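Local coordinates for protein uronate isomerase (Bacillus halodurans C-125, PDB 2Q08) that probably interconverts hexuronates with their ketose isomers, D-glucuronate with D-fructuronate for example, as a zinc-binding uronate isomerase of the amidohydrolase superfamily, at residues I350-D355 and Y364-S369. Sequence-based numbering, arbitrary orientation.
Sequences IPQHSD and YKWHHS. With ZN (zinc ion), chain M.
Trp366 lays its indole along the backbone of Gln352, His353 and Ser354, bringing CH2 at the ring edge to 3.3 Å from Gln352 O, near the ring plane. CZ2 of Trp366 lies 3.9 Å from His353 CA, and Ser354 CB meets its NE1 obliquely. With CG beside its own backbone N (chi1 -73°), the ring leaves the helix toward the loop, where NE1 hydrogen-bonds Asp24 OD2. The same carboxylate oxygen takes up Ser354 OG, tying both segments to strand 22-24. Gln352 bends at chi2 (64°) and sends NE2 straight to Ser369 OG, one helical turn on from Trp366 (2.9 Å, N-H...O 174°), with the oxygen lying in the amide plane. Its OE1 accepts from His353 N and Cys324 N, so bonds at both amide ends fix the flip of the group. Ser354 CB presses tightly on Lys365 CG (3.3 Å), and the lysine chain passes Ser354 O before NZ hydrogen-bonds Tyr48 OH. Behind this packed face, His353 NE2 donates, in a bent bond, to Asp355 OD2 from the anti side and tilted out of the carboxylate plane, while Asp355 OD1 binds the zinc ion at 2.3 Å; His26, His28 and a water are the other ligands. The loop, coming after helix 331-345, thus runs between the zinc site and helix 361-385, with helix 393-411 touching Pro351 and Trp366 and strand 22-24 meeting His353 and the indole.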
loop_
_atom_site.group_PDB
_atom_site.type_symbol
_atom_site.label_atom_id
_atom_site.label_comp_id
_atom_site.label_asym_id
_atom_site.label_seq_id
_atom_site.Cartn_x
_atom_site.Cartn_y
_atom_site.Cartn_z
ATOM N N ILE A 350 0.362 -19.985 3.287
ATOM C CA ILE A 350 1.201 -20.162 4.472
ATOM C C ILE A 350 1.471 -18.748 4.974
ATOM O O ILE A 350 2.258 -18.010 4.385
ATOM C CB ILE A 350 2.531 -20.861 4.110
ATOM C CG1 ILE A 350 2.239 -22.239 3.506
ATOM C CG2 ILE A 350 3.402 -20.991 5.343
ATOM C CD1 ILE A 350 3.478 -22.932 2.917
ATOM N N PRO A 351 0.819 -18.359 6.077
ATOM C CA PRO A 351 0.949 -17.028 6.674
ATOM C C PRO A 351 2.347 -16.548 7.025
ATOM O O PRO A 351 2.698 -15.395 6.756
ATOM C CB PRO A 351 0.079 -17.111 7.927
ATOM C CG PRO A 351 -0.822 -18.283 7.680
ATOM C CD PRO A 351 0.037 -19.248 6.949
ATOM N N GLN A 352 3.160 -17.422 7.607
ATOM C CA GLN A 352 4.463 -16.951 8.045
ATOM C C GLN A 352 5.587 -17.988 8.122
ATOM O O GLN A 352 5.345 -19.194 8.126
ATOM C CB GLN A 352 4.257 -16.318 9.428
ATOM C CG GLN A 352 5.452 -15.627 10.049
ATOM C CD GLN A 352 5.909 -14.415 9.256
ATOM O OE1 GLN A 352 6.255 -14.526 8.089
ATOM N NE2 GLN A 352 5.920 -13.251 9.898
ATOM N N HIS A 353 6.815 -17.476 8.159
ATOM C CA HIS A 353 8.033 -18.269 8.344
ATOM C C HIS A 353 8.912 -17.305 9.149
ATOM O O HIS A 353 8.697 -16.088 9.094
ATOM C CB HIS A 353 8.692 -18.675 7.017
ATOM C CG HIS A 353 9.233 -17.530 6.220
ATOM N ND1 HIS A 353 8.457 -16.795 5.350
ATOM C CD2 HIS A 353 10.479 -17.007 6.147
ATOM C CE1 HIS A 353 9.203 -15.870 4.774
ATOM N NE2 HIS A 353 10.434 -15.977 5.240
ATOM N N SER A 354 9.878 -17.822 9.906
ATOM C CA SER A 354 10.709 -16.955 10.743
ATOM C C SER A 354 11.961 -16.392 10.086
ATOM O O SER A 354 12.382 -15.270 10.386
ATOM C CB SER A 354 11.154 -17.696 12.000
ATOM O OG SER A 354 12.187 -18.616 11.687
ATOM N N ASP A 355 12.573 -17.180 9.212
ATOM C CA ASP A 355 13.797 -16.743 8.572
ATOM C C ASP A 355 14.841 -16.542 9.675
ATOM O O ASP A 355 15.789 -15.775 9.512
ATOM C CB ASP A 355 13.559 -15.419 7.858
ATOM C CG ASP A 355 14.188 -15.379 6.503
ATOM O OD1 ASP A 355 15.401 -15.645 6.414
ATOM O OD2 ASP A 355 13.471 -15.084 5.527
ATOM N N TYR A 364 10.476 -14.980 19.504
ATOM C CA TYR A 364 9.797 -13.729 19.193
ATOM C C TYR A 364 9.158 -13.748 17.814
ATOM O O TYR A 364 8.066 -13.212 17.621
ATOM C CB TYR A 364 10.765 -12.540 19.339
ATOM C CG TYR A 364 11.482 -12.060 18.085
ATOM C CD1 TYR A 364 10.793 -11.375 17.076
ATOM C CD2 TYR A 364 12.870 -12.179 17.966
ATOM C CE1 TYR A 364 11.468 -10.803 15.990
ATOM C CE2 TYR A 364 13.557 -11.617 16.884
ATOM C CZ TYR A 364 12.855 -10.925 15.903
ATOM O OH TYR A 364 13.535 -10.321 14.866
ATOM N N LYS A 365 9.835 -14.377 16.861
ATOM C CA LYS A 365 9.344 -14.465 15.495
ATOM C C LYS A 365 7.928 -15.053 15.490
ATOM O O LYS A 365 7.004 -14.511 14.877
ATOM C CB LYS A 365 10.282 -15.364 14.684
ATOM C CG LYS A 365 10.895 -14.742 13.444
ATOM C CD LYS A 365 11.839 -13.593 13.715
ATOM C CE LYS A 365 12.519 -13.198 12.413
ATOM N NZ LYS A 365 13.380 -11.997 12.475
ATOM N N TRP A 366 7.757 -16.168 16.188
ATOM C CA TRP A 366 6.463 -16.814 16.232
ATOM C C TRP A 366 5.474 -16.186 17.206
ATOM O O TRP A 366 4.275 -16.172 16.947
ATOM C CB TRP A 366 6.643 -18.313 16.504
ATOM C CG TRP A 366 7.184 -18.975 15.288
ATOM C CD1 TRP A 366 8.462 -19.418 15.086
ATOM C CD2 TRP A 366 6.509 -19.108 14.031
ATOM N NE1 TRP A 366 8.624 -19.808 13.775
ATOM C CE2 TRP A 366 7.441 -19.628 13.106
ATOM C CE3 TRP A 366 5.201 -18.830 13.595
ATOM C CZ2 TRP A 366 7.113 -19.877 11.768
ATOM C CZ3 TRP A 366 4.869 -19.078 12.266
ATOM C CH2 TRP A 366 5.825 -19.597 11.368
ATOM N N HIS A 367 5.969 -15.660 18.315
ATOM C CA HIS A 367 5.091 -15.030 19.291
ATOM C C HIS A 367 4.483 -13.756 18.689
ATOM O O HIS A 367 3.277 -13.534 18.788
ATOM C CB HIS A 367 5.876 -14.706 20.570
ATOM C CG HIS A 367 5.099 -13.921 21.582
ATOM N ND1 HIS A 367 4.769 -12.591 21.405
ATOM C CD2 HIS A 367 4.575 -14.280 22.779
ATOM C CE1 HIS A 367 4.076 -12.167 22.447
ATOM N NE2 HIS A 367 3.943 -13.173 23.295
ATOM N N HIS A 368 5.318 -12.925 18.062
ATOM C CA HIS A 368 4.845 -11.684 17.468
ATOM C C HIS A 368 3.859 -11.944 16.327
ATOM O O HIS A 368 2.831 -11.278 16.228
ATOM C CB HIS A 368 6.014 -10.854 16.934
ATOM C CG HIS A 368 6.910 -10.305 17.999
ATOM N ND1 HIS A 368 7.918 -9.407 17.728
ATOM C CD2 HIS A 368 6.960 -10.538 19.332
ATOM C CE1 HIS A 368 8.553 -9.110 18.848
ATOM N NE2 HIS A 368 7.992 -9.784 19.836
ATOM N N SER A 369 4.182 -12.910 15.475
ATOM C CA SER A 369 3.335 -13.248 14.338
ATOM C C SER A 369 2.044 -13.957 14.712
ATOM O O SER A 369 1.007 -13.715 14.101
ATOM C CB SER A 369 4.114 -14.100 13.334
ATOM O OG SER A 369 5.009 -13.278 12.603
HETATM ZN ZN ZN M . 15.973 -16.368 4.310
HETATM O O HOH W 1 16.747 -15.420 2.684
#